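Local coordinates for malonate decarboxylase subunit alpha (Acinetobacter baumannii ATCC 17978, PDB 6MPR), which probably moves the acyl carrier protein thioester from acetate to malonate, the transferase step that precedes decarboxylation by the malonate decarboxylase complex, at residues A[65-70]-A[179-184]; A[71-76]-A[225-230]; A[160-165]-A[196-201]. All coordinates share one frame; numbering follows the deposited sequence. Where two conformers were deposited one is given.

Interactions 1 and 3 are buried, whereas interaction 2 is partly open to solvent at D226 to P228. Interaction 3 is the regular core, two neighbouring parallel strands joined through backbone bonds. Each of the other two contacts involves a loop that follows a strand of the same sheet: interaction 1 sets the loop after strand 61-64 against the N-terminal part of helix 181-189 through charged and polar side chains, and interaction 2 sets the start of helix 73-79 against the loop after strand 221-224 with an aspartate, waters and a ring face. They meet: E65 and K70 bond to S161 and A162, N200 of interaction 3 holds F229 of interaction 2, and E65 pairs with A72 through the backbone.

Interaction 1. Residues A[65-70]-A[179-184]; sequences EGNNQK and EDSPAL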
loop_
_atom_site.group_PDB
_atom_site.type_symbol
_atom_site.label_atom_id
_atom_site.label_comp_id
_atom_site.label_asym_id
_atom_site.label_seq_id
_atom_site.Cartn_x
_atom_site.Cartn_y
_atom_site.Cartn_z
ATOM N N GLU A 65 -18.957 -0.676 -7.922
ATOM C CA GLU A 65 -17.989 -0.207 -8.911
ATOM C C GLU A 65 -18.684 0.689 -9.933
ATOM O O GLU A 65 -19.659 0.267 -10.558
ATOM C CB GLU A 65 -17.346 -1.401 -9.620
ATOM C CG GLU A 65 -16.444 -2.268 -8.738
ATOM C CD GLU A 65 -15.826 -3.420 -9.515
ATOM O OE1 GLU A 65 -16.076 -3.531 -10.731
ATOM O OE2 GLU A 65 -15.115 -4.234 -8.906
ATOM N N GLY A 66 -18.229 1.931 -10.069
ATOM C CA GLY A 66 -17.411 2.574 -9.056
ATOM C C GLY A 66 -15.892 2.493 -9.119
ATOM O O GLY A 66 -15.215 3.029 -8.236
ATOM N N ASN A 67 -15.329 1.810 -10.110
ATOM C CA ASN A 67 -13.903 1.936 -10.391
ATOM C C ASN A 67 -13.644 3.299 -11.016
ATOM O O ASN A 67 -14.567 3.988 -11.458
ATOM C CB ASN A 67 -13.398 0.875 -11.378
ATOM C CG ASN A 67 -13.633 -0.548 -10.928
ATOM O OD1 ASN A 67 -12.882 -1.088 -10.116
ATOM N ND2 ASN A 67 -14.629 -1.195 -11.520
ATOM N N ASN A 68 -12.373 3.676 -11.117
ATOM C CA ASN A 68 -12.088 4.935 -11.790
ATOM C C ASN A 68 -12.550 4.903 -13.243
ATOM O O ASN A 68 -13.060 5.911 -13.754
ATOM C CB ASN A 68 -10.609 5.289 -11.723
ATOM C CG ASN A 68 -10.321 6.655 -12.349
ATOM O OD1 ASN A 68 -10.513 7.697 -11.713
ATOM N ND2 ASN A 68 -9.899 6.654 -13.607
ATOM N N GLN A 69 -12.409 3.761 -13.921
ATOM C CA GLN A 69 -12.806 3.634 -15.320
ATOM C C GLN A 69 -13.996 2.692 -15.478
ATOM O O GLN A 69 -15.095 3.139 -15.816
ATOM C CB GLN A 69 -11.605 3.167 -16.151
ATOM C CG GLN A 69 -10.392 4.088 -16.045
ATOM C CD GLN A 69 -9.095 3.362 -16.360
ATOM O OE1 GLN A 69 -8.385 2.926 -15.451
ATOM N NE2 GLN A 69 -8.777 3.235 -17.636
ATOM N N LYS A 70 -13.814 1.393 -15.237
ATOM C CA LYS A 70 -14.893 0.417 -15.405
ATOM C C LYS A 70 -16.039 0.686 -14.437
ATOM O O LYS A 70 -15.812 0.853 -13.238
ATOM C CB LYS A 70 -14.340 -0.995 -15.174
ATOM C CG LYS A 70 -15.394 -2.074 -15.012
ATOM C CD LYS A 70 -14.725 -3.443 -14.901
ATOM C CE LYS A 70 -14.092 -3.654 -13.540
ATOM N NZ LYS A 70 -13.353 -4.964 -13.442
ATOM N N GLU A 179 -8.513 -3.557 -12.776
ATOM C CA GLU A 179 -8.608 -2.370 -11.922
ATOM C C GLU A 179 -8.703 -2.702 -10.435
ATOM O O GLU A 179 -7.817 -3.386 -9.895
ATOM C CB GLU A 179 -9.808 -1.494 -12.341
ATOM C CG GLU A 179 -9.579 -0.756 -13.694
ATOM C CD GLU A 179 -10.709 0.220 -14.047
ATOM O OE1 GLU A 179 -10.883 1.246 -13.341
ATOM O OE2 GLU A 179 -11.428 -0.044 -15.036
ATOM N N ASP A 180 -9.764 -2.203 -9.765
ATOM C CA ASP A 180 -9.941 -2.369 -8.323
ATOM C C ASP A 180 -10.539 -3.712 -7.937
ATOM O O ASP A 180 -10.541 -4.040 -6.746
ATOM C CB ASP A 180 -10.885 -1.311 -7.704
ATOM C CG ASP A 180 -10.718 0.102 -8.281
ATOM O OD1 ASP A 180 -10.485 0.271 -9.489
ATOM O OD2 ASP A 180 -10.904 1.065 -7.506
ATOM N N SER A 181 -11.068 -4.481 -8.886
ATOM C CA SER A 181 -11.975 -5.568 -8.506
ATOM C C SER A 181 -11.376 -6.560 -7.513
ATOM O O SER A 181 -12.066 -6.911 -6.538
ATOM C CB SER A 181 -12.484 -6.261 -9.780
ATOM O OG SER A 181 -13.250 -5.341 -10.534
ATOM N N PRO A 182 -10.136 -7.044 -7.665
ATOM C CA PRO A 182 -9.637 -8.024 -6.683
ATOM C C PRO A 182 -9.543 -7.455 -5.277
ATOM O O PRO A 182 -9.798 -8.171 -4.303
ATOM C CB PRO A 182 -8.255 -8.404 -7.233
ATOM C CG PRO A 182 -8.276 -8.002 -8.674
ATOM C CD PRO A 182 -9.122 -6.760 -8.698
ATOM N N ALA A 183 -9.212 -6.168 -5.145
ATOM C CA ALA A 183 -9.085 -5.560 -3.824
ATOM C C ALA A 183 -10.445 -5.341 -3.180
ATOM O O ALA A 183 -10.550 -5.355 -1.951
ATOM C CB ALA A 183 -8.345 -4.221 -3.911
ATOM N N LEU A 184 -11.484 -5.112 -3.990
ATOM C CA LEU A 184 -12.824 -4.886 -3.451
ATOM C C LEU A 184 -13.518 -6.197 -3.101
ATOM O O LEU A 184 -14.303 -6.255 -2.143
ATOM C CB LEU A 184 -13.678 -4.111 -4.461
ATOM C CG LEU A 184 -13.158 -2.760 -4.953
ATOM C CD1 LEU A 184 -14.065 -2.191 -6.049
ATOM C CD2 LEU A 184 -12.994 -1.776 -3.796
HETATM O O HOH W 1 -10.792 3.356 -8.761
#
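The carboxylate of E179 receives two consecutive backbone N-H groups of the 65-70 loop, each on a syn lone pair: Q69 N reaches OE1 at 3.0 Å and K70 N reaches OE2 at 2.8 Å. The Q69 amide crosses beside this carboxylate with its plane turned by 43°; its NE2 bonds to T323 and its OE1 to R350, which also forms salt bridges with E179 and D180 OD1. The N67 amide and the D180 carboxylate slide past each other with planes 64° apart. N67 OD1 and D180 OD1 come to 2.8 Å as two acceptors with no bond between them. N67 ND2 donates within its own amide plane to K70 O at 2.9 Å, and D180 N gives N67 OD1 a weak bond. D180 OD2 binds Y147 and accepts from a water, 2.6 Å away, that takes a weak bond from N68 N.

The loop follows strand 61-64 of a parallel Rossmann-like sheet and leads into helix 73-79; a cis peptide bond precedes G66. Here S181, in the first part of helix 181-189, donates OG to E65 OE2 at 2.7 Å, on the syn side though lifted from the carboxylate plane. The same OG accepts from K70 NZ at 2.9 Å. The K70 chain bends at chi3 (75°), bringing CE near S181, and its ammonium bonds to S177 O and A162 O. S161 shares E65 OE2, while L184 CD1 packs on E65 CG at 3.6 Å.

Interaction 2. Residues A[71-76]-A[225-230]; sequences QADFLS and ADQPFY
D73 OD1 accepts the backbone N-H of Y230 at 2.8 Å, the donor standing above the carboxylate plane, 50° out of it. Chi1 of 68° places D73 CG between its N and carbonyl carbon, and the carboxylate lies against Y230 CB. Q71 N donates to Y230 O at 2.9 Å, and Q71 CG sits at the edge of the tyrosine ring, in its plane. F74 offers one ring face to the 225-230 loop: A225 CA makes a CH-pi contact, 4.1 Å from the ring centroid, and D226 N lies over the same ring toward its rim. D226 OD1 comes to 3.1 Å from F74 CD1.

The contact joins the first turn of helix 73-79, with A72 at the N-cap position and the loop after strand 61-64 leading into it, to the loop after strand 221-224; both strands belong to one parallel sheet. One water donates to D73 OD1 (2.6 Å) and Q227 O (2.9 Å), and accepts weakly from F74 N. Further out, R77 salt-bridges both D73 OD2 and D226 OD2. N67 O and Q69 O accept from Q71 NE2, while G66 N donates to Q71 OE1, and R99 makes a cation-pi contact with Y230.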
loop_
_atom_site.group_PDB
_atom_site.type_symbol
_atom_site.label_atom_id
_atom_site.label_comp_id
_atom_site.label_asym_id
_atom_site.label_seq_id
_atom_site.Cartn_x
_atom_site.Cartn_y
_atom_site.Cartn_z
ATOM N N GLN A 71 -17.273 0.706 -14.957
ATOM C CA GLN A 71 -18.477 0.902 -14.152
ATOM C C GLN A 71 -19.385 -0.309 -14.291
ATOM O O GLN A 71 -19.728 -0.714 -15.412
ATOM C CB GLN A 71 -19.286 2.152 -14.557
ATOM C CG GLN A 71 -18.479 3.450 -14.681
ATOM C CD GLN A 71 -17.847 3.841 -13.362
ATOM O OE1 GLN A 71 -18.498 3.782 -12.305
ATOM N NE2 GLN A 71 -16.573 4.223 -13.406
ATOM N N ALA A 72 -19.796 -0.865 -13.155
ATOM C CA ALA A 72 -20.827 -1.898 -13.155
ATOM C C ALA A 72 -22.183 -1.207 -13.320
ATOM O O ALA A 72 -23.018 -1.146 -12.412
ATOM C CB ALA A 72 -20.755 -2.712 -11.873
ATOM N N ASP A 73 -22.391 -0.645 -14.505
ATOM C CA ASP A 73 -23.515 0.283 -14.651
ATOM C C ASP A 73 -24.862 -0.422 -14.745
ATOM O O ASP A 73 -25.890 0.178 -14.407
ATOM C CB ASP A 73 -23.307 1.197 -15.862
ATOM C CG ASP A 73 -23.374 0.463 -17.184
ATOM O OD1 ASP A 73 -22.487 -0.384 -17.469
ATOM O OD2 ASP A 73 -24.332 0.726 -17.945
ATOM N N PHE A 74 -24.887 -1.680 -15.185
ATOM C CA PHE A 74 -26.129 -2.444 -15.096
ATOM C C PHE A 74 -26.536 -2.638 -13.641
ATOM O O PHE A 74 -27.708 -2.445 -13.283
ATOM C CB PHE A 74 -25.957 -3.784 -15.810
ATOM C CG PHE A 74 -27.138 -4.695 -15.709
ATOM C CD1 PHE A 74 -28.361 -4.338 -16.260
ATOM C CD2 PHE A 74 -27.017 -5.920 -15.091
ATOM C CE1 PHE A 74 -29.452 -5.203 -16.185
ATOM C CE2 PHE A 74 -28.098 -6.777 -14.999
ATOM C CZ PHE A 74 -29.314 -6.417 -15.553
ATOM N N LEU A 75 -25.578 -2.976 -12.777
ATOM C CA LEU A 75 -25.915 -3.160 -11.363
ATOM C C LEU A 75 -26.288 -1.839 -10.701
ATOM O O LEU A 75 -27.233 -1.792 -9.906
ATOM C CB LEU A 75 -24.756 -3.831 -10.610
ATOM C CG LEU A 75 -24.396 -5.252 -11.049
ATOM C CD1 LEU A 75 -23.225 -5.825 -10.211
ATOM C CD2 LEU A 75 -25.613 -6.163 -11.007
ATOM N N SER A 76 -25.576 -0.753 -11.023
ATOM C CA SER A 76 -25.907 0.530 -10.406
ATOM C C SER A 76 -27.250 1.058 -10.904
ATOM O O SER A 76 -28.046 1.556 -10.102
ATOM C CB SER A 76 -24.785 1.551 -10.632
ATOM O OG SER A 76 -24.520 1.759 -12.010
ATOM N N ALA A 225 -25.028 -8.581 -18.179
ATOM C CA ALA A 225 -25.530 -7.213 -18.215
ATOM C C ALA A 225 -26.411 -7.002 -19.443
ATOM O O ALA A 225 -26.273 -7.694 -20.456
ATOM C CB ALA A 225 -24.371 -6.220 -18.230
ATOM N N ASP A 226 -27.322 -6.025 -19.351
ATOM C CA ASP A 226 -28.164 -5.717 -20.502
ATOM C C ASP A 226 -27.337 -5.179 -21.653
ATOM O O ASP A 226 -27.765 -5.262 -22.809
ATOM C CB ASP A 226 -29.277 -4.720 -20.131
ATOM C CG ASP A 226 -28.754 -3.448 -19.433
ATOM O OD1 ASP A 226 -27.547 -3.351 -19.130
ATOM O OD2 ASP A 226 -29.584 -2.544 -19.169
ATOM N N GLN A 227 -26.160 -4.643 -21.356
ATOM C CA GLN A 227 -25.244 -4.125 -22.357
ATOM C C GLN A 227 -23.859 -4.089 -21.735
ATOM O O GLN A 227 -23.735 -4.121 -20.506
ATOM C CB GLN A 227 -25.679 -2.729 -22.828
ATOM C CG GLN A 227 -25.718 -1.705 -21.702
ATOM C CD GLN A 227 -26.226 -0.371 -22.178
ATOM O OE1 GLN A 227 -25.619 0.667 -21.922
ATOM N NE2 GLN A 227 -27.347 -0.389 -22.875
ATOM N N PRO A 228 -22.801 -4.076 -22.547
ATOM C CA PRO A 228 -21.444 -4.181 -21.987
ATOM C C PRO A 228 -21.176 -3.086 -20.967
ATOM O O PRO A 228 -21.698 -1.974 -21.085
ATOM C CB PRO A 228 -20.542 -4.028 -23.215
ATOM C CG PRO A 228 -21.394 -4.494 -24.359
ATOM C CD PRO A 228 -22.791 -4.051 -24.020
ATOM N N PHE A 229 -20.360 -3.418 -19.957
ATOM C CA PHE A 229 -20.096 -2.462 -18.886
ATOM C C PHE A 229 -19.556 -1.146 -19.436
ATOM O O PHE A 229 -18.806 -1.110 -20.420
ATOM C CB PHE A 229 -19.150 -3.046 -17.804
ATOM C CG PHE A 229 -17.717 -3.317 -18.252
ATOM C CD1 PHE A 229 -16.790 -2.284 -18.409
ATOM C CD2 PHE A 229 -17.274 -4.622 -18.417
ATOM C CE1 PHE A 229 -15.475 -2.547 -18.781
ATOM C CE2 PHE A 229 -15.971 -4.903 -18.793
ATOM C CZ PHE A 229 -15.054 -3.856 -18.977
ATOM N N TYR A 230 -20.010 -0.057 -18.819
ATOM C CA TYR A 230 -19.658 1.288 -19.244
ATOM C C TYR A 230 -18.216 1.616 -18.897
ATOM O O TYR A 230 -17.746 1.322 -17.793
ATOM C CB TYR A 230 -20.579 2.291 -18.559
ATOM C CG TYR A 230 -20.320 3.732 -18.919
ATOM C CD1 TYR A 230 -20.862 4.274 -20.068
ATOM C CD2 TYR A 230 -19.523 4.547 -18.114
ATOM C CE1 TYR A 230 -20.636 5.592 -20.416
ATOM C CE2 TYR A 230 -19.292 5.880 -18.458
ATOM C CZ TYR A 230 -19.857 6.391 -19.611
ATOM O OH TYR A 230 -19.651 7.701 -19.982
HETATM O O HOH W 2 -23.537 -2.711 -18.016
HETATM O O HOH W 3 -23.094 0.293 -20.499
#

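Interaction 3. Residues A[160-165]-A[196-201]; sequences LSAGFM and IVQVNE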
loop_
_atom_site.group_PDB
_atom_site.type_symbol
_atom_site.label_atom_id
_atom_site.label_comp_id
_atom_site.label_asym_id
_atom_site.label_seq_id
_atom_site.Cartn_x
_atom_site.Cartn_y
_atom_site.Cartn_z
ATOM N N LEU A 160 -20.717 -5.153 -5.548
ATOM C CA LEU A 160 -21.334 -5.126 -6.879
ATOM C C LEU A 160 -20.244 -4.736 -7.871
ATOM O O LEU A 160 -19.792 -3.583 -7.891
ATOM C CB LEU A 160 -22.496 -4.133 -6.920
ATOM C CG LEU A 160 -23.593 -4.309 -5.871
ATOM C CD1 LEU A 160 -24.628 -3.168 -6.013
ATOM C CD2 LEU A 160 -24.243 -5.681 -6.032
ATOM N N SER A 161 -19.806 -5.699 -8.684
ATOM C CA SER A 161 -18.626 -5.535 -9.523
ATOM C C SER A 161 -18.946 -5.932 -10.955
ATOM O O SER A 161 -20.027 -6.435 -11.259
ATOM C CB SER A 161 -17.444 -6.378 -9.008
ATOM O OG SER A 161 -16.989 -5.916 -7.757
ATOM N N ALA A 162 -17.989 -5.692 -11.853
ATOM C CA ALA A 162 -18.164 -5.988 -13.271
ATOM C C ALA A 162 -16.953 -6.702 -13.858
ATOM O O ALA A 162 -15.811 -6.455 -13.457
ATOM C CB ALA A 162 -18.402 -4.704 -14.077
ATOM N N GLY A 163 -17.215 -7.555 -14.862
ATOM C CA GLY A 163 -16.161 -8.214 -15.605
ATOM C C GLY A 163 -16.576 -8.462 -17.046
ATOM O O GLY A 163 -17.707 -8.191 -17.449
ATOM N N PHE A 164 -15.627 -8.979 -17.832
ATOM C CA PHE A 164 -15.909 -9.285 -19.234
ATOM C C PHE A 164 -16.715 -10.566 -19.369
ATOM O O PHE A 164 -17.687 -10.622 -20.131
ATOM C CB PHE A 164 -14.607 -9.422 -20.025
ATOM C CG PHE A 164 -13.969 -8.114 -20.374
ATOM C CD1 PHE A 164 -14.480 -7.332 -21.403
ATOM C CD2 PHE A 164 -12.844 -7.670 -19.692
ATOM C CE1 PHE A 164 -13.886 -6.123 -21.736
ATOM C CE2 PHE A 164 -12.258 -6.458 -20.013
ATOM C CZ PHE A 164 -12.765 -5.692 -21.041
ATOM N N MET A 165 -16.313 -11.614 -18.654
ATOM C CA MET A 165 -16.867 -12.936 -18.911
ATOM C C MET A 165 -16.915 -13.730 -17.614
ATOM O O MET A 165 -16.051 -13.574 -16.746
ATOM C CB MET A 165 -16.025 -13.660 -19.977
ATOM C CG MET A 165 -16.573 -14.976 -20.442
ATOM S SD MET A 165 -15.495 -15.698 -21.707
ATOM C CE MET A 165 -16.244 -15.026 -23.196
ATOM N N ILE A 196 -21.680 -9.992 -6.152
ATOM C CA ILE A 196 -22.432 -10.124 -7.395
ATOM C C ILE A 196 -21.631 -9.451 -8.494
ATOM O O ILE A 196 -21.269 -8.280 -8.365
ATOM C CB ILE A 196 -23.828 -9.486 -7.291
ATOM C CG1 ILE A 196 -24.615 -10.110 -6.136
ATOM C CG2 ILE A 196 -24.574 -9.630 -8.621
ATOM C CD1 ILE A 196 -25.712 -9.237 -5.637
ATOM N N VAL A 197 -21.378 -10.173 -9.584
ATOM C CA VAL A 197 -20.574 -9.661 -10.694
ATOM C C VAL A 197 -21.434 -9.643 -11.958
ATOM O O VAL A 197 -21.895 -10.693 -12.423
ATOM C CB VAL A 197 -19.298 -10.494 -10.913
ATOM C CG1 VAL A 197 -18.387 -9.828 -11.948
ATOM C CG2 VAL A 197 -18.548 -10.681 -9.588
ATOM N N GLN A 198 -21.627 -8.461 -12.534
ATOM C CA GLN A 198 -22.190 -8.406 -13.877
ATOM C C GLN A 198 -21.098 -8.701 -14.905
ATOM O O GLN A 198 -19.951 -8.264 -14.757
ATOM C CB GLN A 198 -22.834 -7.040 -14.141
ATOM C CG GLN A 198 -21.839 -5.863 -14.167
ATOM C CD GLN A 198 -22.416 -4.665 -14.872
ATOM O OE1 GLN A 198 -23.144 -3.872 -14.274
ATOM N NE2 GLN A 198 -22.101 -4.524 -16.161
ATOM N N VAL A 199 -21.445 -9.470 -15.942
ATOM C CA VAL A 199 -20.491 -9.778 -17.004
ATOM C C VAL A 199 -21.091 -9.465 -18.364
ATOM O O VAL A 199 -22.309 -9.529 -18.564
ATOM C CB VAL A 199 -19.995 -11.247 -16.971
ATOM C CG1 VAL A 199 -19.179 -11.500 -15.703
ATOM C CG2 VAL A 199 -21.160 -12.236 -17.089
ATOM N N ASN A 200 -20.210 -9.144 -19.316
ATOM C CA ASN A 200 -20.657 -8.887 -20.683
ATOM C C ASN A 200 -21.146 -10.158 -21.360
ATOM O O ASN A 200 -22.086 -10.104 -22.163
ATOM C CB ASN A 200 -19.535 -8.271 -21.518
ATOM C CG ASN A 200 -19.146 -6.893 -21.036
ATOM O OD1 ASN A 200 -19.801 -6.321 -20.161
ATOM N ND2 ASN A 200 -18.079 -6.352 -21.600
ATOM N N GLU A 201 -20.526 -11.298 -21.044
ATOM C CA GLU A 201 -20.800 -12.582 -21.682
ATOM C C GLU A 201 -20.760 -13.706 -20.656
ATOM O O GLU A 201 -19.922 -13.708 -19.751
ATOM C CB GLU A 201 -19.746 -12.903 -22.740
ATOM C CG GLU A 201 -19.897 -12.245 -24.062
ATOM C CD GLU A 201 -18.806 -12.725 -24.988
ATOM O OE1 GLU A 201 -17.670 -12.223 -24.868
ATOM O OE2 GLU A 201 -19.069 -13.646 -25.788
HETATM O O HOH W 4 -20.264 -6.457 -17.355
HETATM O O HOH W 5 -16.589 -10.792 -23.188
#
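Strands 158-163 and 194-199 are parallel neighbours in the Rossmann-like sheet, joined by a beta-alpha-beta connection that includes helix 181-189. Across them S161 straddles V197: its N donates to I196 O at 3.0 Å and its O accepts from Q198 N at 2.9 Å. G163 repeats the pattern about V199, donating to Q198 O at 2.8 Å and accepting from N200 N at 3.3 Å. The chains turn a corner at F164 and N200, where F164 O accepts from E201 N. F164 and M165 face Y173 together as a classic beta bulge.

L160 and I196 lie side by side, L160 CD2 at 3.9 Å from I196 CD1. On the same face A162 CB touches Q198 CG at 3.6 Å. Q198 NE2 donates to a water near G163 O and N200 OD1. M165 CE, on a chain bent at chi3, meets E201 OE1 at 3.6 Å.

Q198 OE1 accepts from L75 N in helix 73-79, against which L160 also packs, and I196 rests on helix 48-55. N200 OD1 accepts from F229 N, and the F229 ring meets that of F164 edge-to-face. Strand 61-64 lies beyond strand 158-163, and strand 221-224 beyond strand 194-199.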